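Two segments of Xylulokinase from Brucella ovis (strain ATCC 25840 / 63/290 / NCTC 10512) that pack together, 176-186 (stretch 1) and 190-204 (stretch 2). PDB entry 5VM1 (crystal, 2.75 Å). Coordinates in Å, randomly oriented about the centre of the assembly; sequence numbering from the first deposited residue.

Stretch 1, residues 176-186: DMSDSAGTSWL
Stretch 2 (190-204) ARRWSAELLAKTGLG

Packing of residues 176-186 against 190-204 in xylulokinase, a contact that buries 651 Å² summed over both sides and is centred on two tryptophans, one from each stretch. Trp-185, in loop just after the first stretch's turn (phi/psi -108/-8), has the largest covered area, 153 Å². Its CA-to-CB bond runs sideways to the second stretch, and with chi1 -69° (m) and chi2 -51° the indole meets Leu-197, Leu-198, Thr-201 and Leu-203. Leu-198 (m, t) covers one face of the ring: its CD2 stands 3.5 Å from the centroid of the five-membered ring, 15° off the normal, a CH-pi contact in which CD2 comes within 3.4 Å of Trp-185 CG. Farther along the indole, Leu-203 (m, t) brings CD1 to 3.6 Å from Trp-185 CZ2. Leu-197 (m, t), its CB pointing toward the first stretch, adds CD1 at 3.4 Å from Ser-184 O, while Leu-197 O lies at the edge of the ring, 3.8 Å from Trp-185 CD1.

Trp-193 is the second large apolar surface, with chi1 -70° (m) and chi2 121°. Its CB points sideways, but the indole end comes nearer the first stretch, placing CZ3 3.7 Å from Trp-185 CB. Leu-186 (chi1 -162°, t; chi2 88°, p) lays CD1 over one face of this ring, 4.0 Å from Trp-193 CE3; the same CD1 is 3.6 Å from Arg-192 O. Two hydroxyl side chains approach the Trp-193 ring: Thr-183 OG1 at its edge, 3.5 Å from Trp-193 CZ3, and Ser-180 OG, 3.4 Å from Trp-193 CH2.

The backbones run antiparallel where Leu-186 and Trp-193 form a non-hydrogen-bonded beta bridge, CA to CA about 4.5 Å, with diverging side chains. Beside it, Ser-194 N donates to Trp-185 O (3.0 Å, 158°). The other hydrogen bond between the stretches satisfies the buried indole: Trp-185 NE1 donates to Thr-201 OG1 (3.0 Å, 143°), and that hydroxyl in turn donates to Leu-198 O at 3.2 Å from OG1. Thr-201 adopts chi1 71° (p), with CB toward the first stretch.

Bonds within each stretch shape the backbones that carry these side chains. A type I turn spans Ser-180 to Thr-183; Thr-183 (p) donates from OG1 to Ser-180 O (2.7 Å) and accepts Trp-185 N at OG1 (2.9 Å), bracing the approach to the tryptophan through Ser-184 at phi/psi 66/19. Ser-194 (chi1 169°, t) caps the second helix, its OG accepting from Leu-197 N at 3.2 Å. That helix closes in a Schellman motif at Gly-202, whose phi/psi of 93/23 would jam a CB against the preceding carbonyl; Leu-203 N returns to Leu-198 O at 3.0 Å.

At the outer edge, the CA-to-CB bond of buried Met-177 (m, m, t) points toward the second stretch, and the side chain meets Arg-191 (m, t, p; chi4 88°), whose guanidinium is hydrogen-bonded elsewhere in the structure. Met-177 sets CG 4.0 Å from Arg-191 NE and turns its CE to the backbone carbonyl, 3.2 Å from Arg-191 O.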

ATOM      1  N   ASP A 176       7.052  -8.705 -10.126  1.00 35.12           N
ATOM      2  CA  ASP A 176       7.546  -9.276  -8.878  1.00 33.72           C
ATOM      3  C   ASP A 176       6.396  -9.934  -8.119  1.00 27.36           C
ATOM      4  O   ASP A 176       5.227  -9.740  -8.437  1.00 26.32           O
ATOM      5  CB  ASP A 176       8.243  -8.214  -8.007  1.00 35.75           C
ATOM      6  CG  ASP A 176       7.257  -7.382  -7.174  1.00 43.04           C
ATOM      7  OD1 ASP A 176       6.539  -6.557  -7.776  1.00 41.65           O
ATOM      8  OD2 ASP A 176       7.218  -7.521  -5.929  1.00 45.89           O
ATOM      9  N   MET A 177       6.753 -10.749  -7.120  1.00 29.17           N
ATOM     10  CA  MET A 177       5.744 -11.524  -6.395  1.00 29.22           C
ATOM     11  C   MET A 177       4.736 -10.639  -5.661  1.00 30.01           C
ATOM     12  O   MET A 177       3.533 -10.936  -5.683  1.00 36.30           O
ATOM     13  CB  MET A 177       6.410 -12.483  -5.418  1.00 36.08           C
ATOM     14  CG  MET A 177       7.242 -13.542  -6.095  1.00 45.17           C
ATOM     15  SD  MET A 177       6.324 -14.472  -7.340  1.00 40.66           S
ATOM     16  CE  MET A 177       7.648 -15.413  -8.078  1.00 33.73           C
ATOM     17  N   SER A 178       5.196  -9.535  -5.038  1.00 26.04           N
ATOM     18  CA  SER A 178       4.334  -8.750  -4.147  1.00 32.45           C
ATOM     19  C   SER A 178       3.280  -7.993  -4.922  1.00 29.32           C
ATOM     20  O   SER A 178       2.154  -7.822  -4.448  1.00 34.70           O
ATOM     21  CB  SER A 178       5.156  -7.773  -3.301  1.00 30.68           C
ATOM     22  OG  SER A 178       5.561  -6.626  -4.028  1.00 27.50           O
ATOM     23  N   ASP A 179       3.630  -7.530  -6.107  1.00 28.96           N
ATOM     24  CA  ASP A 179       2.675  -6.801  -6.913  1.00 26.18           C
ATOM     25  C   ASP A 179       1.701  -7.761  -7.562  1.00 32.46           C
ATOM     26  O   ASP A 179       0.505  -7.462  -7.674  1.00 22.73           O
ATOM     27  CB  ASP A 179       3.441  -5.981  -7.957  1.00 23.62           C
ATOM     28  CG  ASP A 179       2.843  -4.585  -8.209  1.00 39.14           C
ATOM     29  OD1 ASP A 179       1.741  -4.232  -7.702  1.00 32.04           O
ATOM     30  OD2 ASP A 179       3.544  -3.811  -8.898  1.00 35.95           O
ATOM     31  N   SER A 180       2.190  -8.934  -7.943  1.00 33.15           N
ATOM     32  CA  SER A 180       1.336  -9.875  -8.628  1.00 24.19           C
ATOM     33  C   SER A 180       0.394 -10.623  -7.698  1.00 25.89           C
ATOM     34  O   SER A 180      -0.666 -11.073  -8.155  1.00 27.22           O
ATOM     35  CB  SER A 180       2.214 -10.818  -9.433  1.00 31.48           C
ATOM     36  OG  SER A 180       2.598 -10.171 -10.639  1.00 39.88           O
ATOM     37  N   ALA A 181       0.705 -10.699  -6.398  1.00 31.36           N
ATOM     38  CA  ALA A 181      -0.251 -11.253  -5.440  1.00 37.89           C
ATOM     39  C   ALA A 181      -1.499 -10.387  -5.333  1.00 33.96           C
ATOM     40  O   ALA A 181      -2.534 -10.862  -4.847  1.00 37.26           O
ATOM     41  CB  ALA A 181       0.385 -11.431  -4.055  1.00 25.27           C
ATOM     42  N   GLY A 182      -1.415  -9.134  -5.752  1.00 23.18           N
ATOM     43  CA  GLY A 182      -2.552  -8.249  -5.846  1.00 25.01           C
ATOM     44  C   GLY A 182      -3.375  -8.359  -7.114  1.00 22.84           C
ATOM     45  O   GLY A 182      -4.314  -7.589  -7.304  1.00 35.70           O
ATOM     46  N   THR A 183      -3.100  -9.320  -7.974  1.00 23.24           N
ATOM     47  CA  THR A 183      -3.891  -9.451  -9.187  1.00 28.84           C
ATOM     48  C   THR A 183      -5.093 -10.344  -9.000  1.00 36.33           C
ATOM     49  O   THR A 183      -6.051 -10.240  -9.775  1.00 45.65           O
ATOM     50  CB  THR A 183      -3.044 -10.042 -10.323  1.00 27.51           C
ATOM     51  OG1 THR A 183      -2.686 -11.384  -9.980  1.00 31.29           O
ATOM     52  CG2 THR A 183      -1.783  -9.240 -10.536  1.00 29.44           C
ATOM     53  N   SER A 184      -5.076 -11.161  -7.949  1.00 32.56           N
ATOM     54  CA  SER A 184      -6.008 -12.254  -7.711  1.00 25.92           C
ATOM     55  C   SER A 184      -5.877 -13.360  -8.747  1.00 26.85           C
ATOM     56  O   SER A 184      -6.778 -14.170  -8.901  1.00 35.89           O
ATOM     57  CB  SER A 184      -7.442 -11.745  -7.631  1.00 36.91           C
ATOM     58  OG  SER A 184      -7.567 -10.927  -6.488  1.00 37.49           O
ATOM     59  N   TRP A 185      -4.748 -13.409  -9.457  1.00 32.43           N
ATOM     60  CA  TRP A 185      -4.381 -14.533 -10.304  1.00 27.85           C
ATOM     61  C   TRP A 185      -3.232 -15.375  -9.755  1.00 28.52           C
ATOM     62  O   TRP A 185      -2.922 -16.423 -10.341  1.00 29.93           O
ATOM     63  CB  TRP A 185      -3.998 -14.046 -11.705  1.00 35.09           C
ATOM     64  CG  TRP A 185      -5.103 -13.504 -12.530  1.00 27.77           C
ATOM     65  CD1 TRP A 185      -6.306 -14.098 -12.793  1.00 33.20           C
ATOM     66  CD2 TRP A 185      -5.080 -12.295 -13.278  1.00 27.11           C
ATOM     67  NE1 TRP A 185      -7.050 -13.309 -13.649  1.00 32.97           N
ATOM     68  CE2 TRP A 185      -6.315 -12.199 -13.966  1.00 27.80           C
ATOM     69  CE3 TRP A 185      -4.144 -11.275 -13.426  1.00 26.28           C
ATOM     70  CZ2 TRP A 185      -6.638 -11.116 -14.775  1.00 29.88           C
ATOM     71  CZ3 TRP A 185      -4.464 -10.191 -14.240  1.00 26.18           C
ATOM     72  CH2 TRP A 185      -5.705 -10.118 -14.894  1.00 33.39           C
ATOM     73  N   LEU A 186      -2.577 -14.934  -8.678  1.00 36.56           N
ATOM     74  CA  LEU A 186      -1.396 -15.592  -8.125  1.00 39.90           C
ATOM     75  C   LEU A 186      -1.753 -16.640  -7.059  1.00 46.60           C
ATOM     76  O   LEU A 186      -2.658 -16.436  -6.246  1.00 42.50           O
ATOM     77  CB  LEU A 186      -0.461 -14.547  -7.513  1.00 34.06           C
ATOM     78  CG  LEU A 186       0.978 -15.017  -7.277  1.00 35.92           C
ATOM     79  CD1 LEU A 186       1.848 -14.791  -8.532  1.00 28.63           C
ATOM     80  CD2 LEU A 186       1.558 -14.332  -6.081  1.00 38.17           C
ATOM     81  N   ALA A 190       2.366 -20.380  -3.158  1.00 43.42           N
ATOM     82  CA  ALA A 190       3.300 -21.043  -4.056  1.00 45.04           C
ATOM     83  C   ALA A 190       4.177 -20.082  -4.851  1.00 41.41           C
ATOM     84  O   ALA A 190       5.116 -20.543  -5.502  1.00 39.30           O
ATOM     85  CB  ALA A 190       2.533 -21.946  -5.036  1.00 44.56           C
ATOM     86  N   ARG A 191       3.882 -18.775  -4.836  1.00 41.82           N
ATOM     87  CA  ARG A 191       4.653 -17.766  -5.574  1.00 39.00           C
ATOM     88  C   ARG A 191       4.697 -18.068  -7.079  1.00 41.62           C
ATOM     89  O   ARG A 191       5.720 -17.913  -7.748  1.00 52.18           O
ATOM     90  CB  ARG A 191       6.059 -17.650  -4.980  1.00 40.89           C
ATOM     91  CG  ARG A 191       6.023 -17.362  -3.492  1.00 35.80           C
ATOM     92  CD  ARG A 191       7.385 -17.209  -2.895  1.00 36.47           C
ATOM     93  NE  ARG A 191       7.947 -15.853  -2.957  1.00 44.17           N
ATOM     94  CZ  ARG A 191       7.745 -14.912  -2.040  1.00 42.58           C
ATOM     95  NH1 ARG A 191       6.957 -15.164  -1.005  1.00 40.07           N
ATOM     96  NH2 ARG A 191       8.335 -13.723  -2.153  1.00 38.27           N
ATOM     97  N   ARG A 192       3.577 -18.510  -7.625  1.00 38.93           N
ATOM     98  CA  ARG A 192       3.493 -18.873  -9.030  1.00 42.38           C
ATOM     99  C   ARG A 192       2.107 -18.458  -9.505  1.00 36.74           C
ATOM    100  O   ARG A 192       1.182 -18.325  -8.704  1.00 45.40           O
ATOM    101  CB  ARG A 192       3.764 -20.400  -9.256  1.00 38.09           C
ATOM    102  N   TRP A 193       1.949 -18.293 -10.819  1.00 33.92           N
ATOM    103  CA  TRP A 193       0.624 -18.045 -11.382  1.00 33.16           C
ATOM    104  C   TRP A 193      -0.291 -19.262 -11.202  1.00 39.69           C
ATOM    105  O   TRP A 193       0.155 -20.419 -11.173  1.00 50.43           O
ATOM    106  CB  TRP A 193       0.723 -17.704 -12.881  1.00 39.29           C
ATOM    107  CG  TRP A 193       1.345 -16.343 -13.205  1.00 42.52           C
ATOM    108  CD1 TRP A 193       2.457 -16.099 -13.972  1.00 47.20           C
ATOM    109  CD2 TRP A 193       0.877 -15.060 -12.770  1.00 32.83           C
ATOM    110  NE1 TRP A 193       2.707 -14.748 -14.030  1.00 45.64           N
ATOM    111  CE2 TRP A 193       1.744 -14.091 -13.310  1.00 42.22           C
ATOM    112  CE3 TRP A 193      -0.207 -14.637 -11.995  1.00 28.76           C
ATOM    113  CZ2 TRP A 193       1.572 -12.724 -13.078  1.00 47.03           C
ATOM    114  CZ3 TRP A 193      -0.383 -13.265 -11.767  1.00 30.49           C
ATOM    115  CH2 TRP A 193       0.508 -12.333 -12.295  1.00 32.18           C
ATOM    116  N   SER A 194      -1.582 -18.992 -11.067  1.00 39.63           N
ATOM    117  CA  SER A 194      -2.599 -20.039 -11.012  1.00 40.97           C
ATOM    118  C   SER A 194      -3.258 -20.146 -12.390  1.00 41.31           C
ATOM    119  O   SER A 194      -3.931 -19.214 -12.839  1.00 49.70           O
ATOM    120  CB  SER A 194      -3.642 -19.732  -9.941  1.00 36.80           C
ATOM    121  OG  SER A 194      -4.764 -20.604 -10.061  1.00 43.33           O
ATOM    122  N   ALA A 195      -3.065 -21.278 -13.067  1.00 52.49           N
ATOM    123  CA  ALA A 195      -3.753 -21.471 -14.337  1.00 49.94           C
ATOM    124  C   ALA A 195      -5.258 -21.537 -14.126  1.00 52.56           C
ATOM    125  O   ALA A 195      -6.029 -21.077 -14.974  1.00 39.56           O
ATOM    126  CB  ALA A 195      -3.235 -22.711 -15.043  1.00 42.36           C
ATOM    127  N   GLU A 196      -5.693 -22.145 -13.015  1.00 56.42           N
ATOM    128  CA  GLU A 196      -7.120 -22.295 -12.744  1.00 50.43           C
ATOM    129  C   GLU A 196      -7.814 -20.936 -12.656  1.00 43.10           C
ATOM    130  O   GLU A 196      -8.886 -20.747 -13.240  1.00 45.52           O
ATOM    131  CB  GLU A 196      -7.325 -23.114 -11.463  1.00 59.10           C
ATOM    132  CG  GLU A 196      -8.791 -23.378 -11.090  1.00 69.25           C
ATOM    133  CD  GLU A 196      -8.965 -24.204  -9.805  1.00 72.03           C
ATOM    134  OE1 GLU A 196      -7.946 -24.631  -9.221  1.00 72.31           O
ATOM    135  OE2 GLU A 196     -10.126 -24.472  -9.413  1.00 66.88           O
ATOM    136  N   LEU A 197      -7.204 -19.974 -11.952  1.00 38.73           N
ATOM    137  CA  LEU A 197      -7.811 -18.646 -11.792  1.00 42.89           C
ATOM    138  C   LEU A 197      -7.754 -17.838 -13.085  1.00 46.73           C
ATOM    139  O   LEU A 197      -8.673 -17.061 -13.384  1.00 43.85           O
ATOM    140  CB  LEU A 197      -7.106 -17.870 -10.678  1.00 32.96           C
ATOM    141  CG  LEU A 197      -7.099 -18.434  -9.257  1.00 40.45           C
ATOM    142  CD1 LEU A 197      -6.389 -17.486  -8.299  1.00 31.86           C
ATOM    143  CD2 LEU A 197      -8.524 -18.756  -8.767  1.00 48.95           C
ATOM    144  N   LEU A 198      -6.662 -17.979 -13.842  1.00 43.97           N
ATOM    145  CA  LEU A 198      -6.539 -17.288 -15.120  1.00 38.58           C
ATOM    146  C   LEU A 198      -7.625 -17.737 -16.096  1.00 44.26           C
ATOM    147  O   LEU A 198      -8.254 -16.911 -16.768  1.00 35.43           O
ATOM    148  CB  LEU A 198      -5.144 -17.523 -15.704  1.00 38.75           C
ATOM    149  CG  LEU A 198      -4.010 -16.711 -15.053  1.00 38.34           C
ATOM    150  CD1 LEU A 198      -2.667 -17.250 -15.497  1.00 38.40           C
ATOM    151  CD2 LEU A 198      -4.120 -15.208 -15.327  1.00 31.05           C
ATOM    152  N   ALA A 199      -7.856 -19.050 -16.195  1.00 42.99           N
ATOM    153  CA  ALA A 199      -8.896 -19.556 -17.086  1.00 46.43           C
ATOM    154  C   ALA A 199     -10.286 -19.033 -16.725  1.00 60.69           C
ATOM    155  O   ALA A 199     -11.117 -18.809 -17.616  1.00 62.52           O
ATOM    156  CB  ALA A 199      -8.897 -21.075 -17.056  1.00 46.86           C
ATOM    157  N   LYS A 200     -10.549 -18.812 -15.430  1.00 63.70           N
ATOM    158  CA  LYS A 200     -11.860 -18.372 -14.964  1.00 38.63           C
ATOM    159  C   LYS A 200     -12.153 -16.921 -15.330  1.00 53.79           C
ATOM    160  O   LYS A 200     -13.315 -16.496 -15.286  1.00 54.63           O
ATOM    161  CB  LYS A 200     -11.920 -18.538 -13.436  1.00 38.14           C
ATOM    162  CG  LYS A 200     -11.876 -19.976 -12.987  1.00 51.97           C
ATOM    163  CD  LYS A 200     -11.995 -20.184 -11.488  1.00 40.13           C
ATOM    164  CE  LYS A 200     -12.540 -21.576 -11.230  1.00 53.12           C
ATOM    165  NZ  LYS A 200     -12.704 -21.873  -9.805  1.00 67.95           N
ATOM    166  N   THR A 201     -11.141 -16.156 -15.716  1.00 50.39           N
ATOM    167  CA  THR A 201     -11.335 -14.786 -16.150  1.00 43.72           C
ATOM    168  C   THR A 201     -11.063 -14.628 -17.634  1.00 46.38           C
ATOM    169  O   THR A 201     -11.116 -13.504 -18.146  1.00 57.58           O
ATOM    170  CB  THR A 201     -10.444 -13.843 -15.343  1.00 44.67           C
ATOM    171  OG1 THR A 201      -9.075 -14.018 -15.720  1.00 48.82           O
ATOM    172  CG2 THR A 201     -10.576 -14.201 -13.856  1.00 42.37           C
ATOM    173  N   GLY A 202     -10.754 -15.725 -18.322  1.00 36.99           N
ATOM    174  CA  GLY A 202     -10.647 -15.740 -19.761  1.00 41.99           C
ATOM    175  C   GLY A 202      -9.266 -15.512 -20.303  1.00 48.69           C
ATOM    176  O   GLY A 202      -9.137 -15.097 -21.461  1.00 51.31           O
ATOM    177  N   LEU A 203      -8.226 -15.778 -19.517  1.00 45.07           N
ATOM    178  CA  LEU A 203      -6.866 -15.518 -19.940  1.00 36.43           C
ATOM    179  C   LEU A 203      -6.012 -16.754 -19.688  1.00 41.64           C
ATOM    180  O   LEU A 203      -6.415 -17.708 -19.015  1.00 48.60           O
ATOM    181  CB  LEU A 203      -6.268 -14.316 -19.205  1.00 44.75           C
ATOM    182  CG  LEU A 203      -6.946 -12.951 -19.237  1.00 34.46           C
ATOM    183  CD1 LEU A 203      -6.287 -12.074 -18.185  1.00 31.18           C
ATOM    184  CD2 LEU A 203      -6.856 -12.334 -20.607  1.00 34.59           C
ATOM    185  N   GLY A 204      -4.797 -16.722 -20.234  1.00 37.78           N
ATOM    186  CA  GLY A 204      -3.844 -17.785 -20.054  1.00 38.91           C
ATOM    187  C   GLY A 204      -2.581 -17.196 -19.463  1.00 43.70           C
ATOM    188  O   GLY A 204      -2.435 -15.979 -19.371  1.00 35.91           O
TER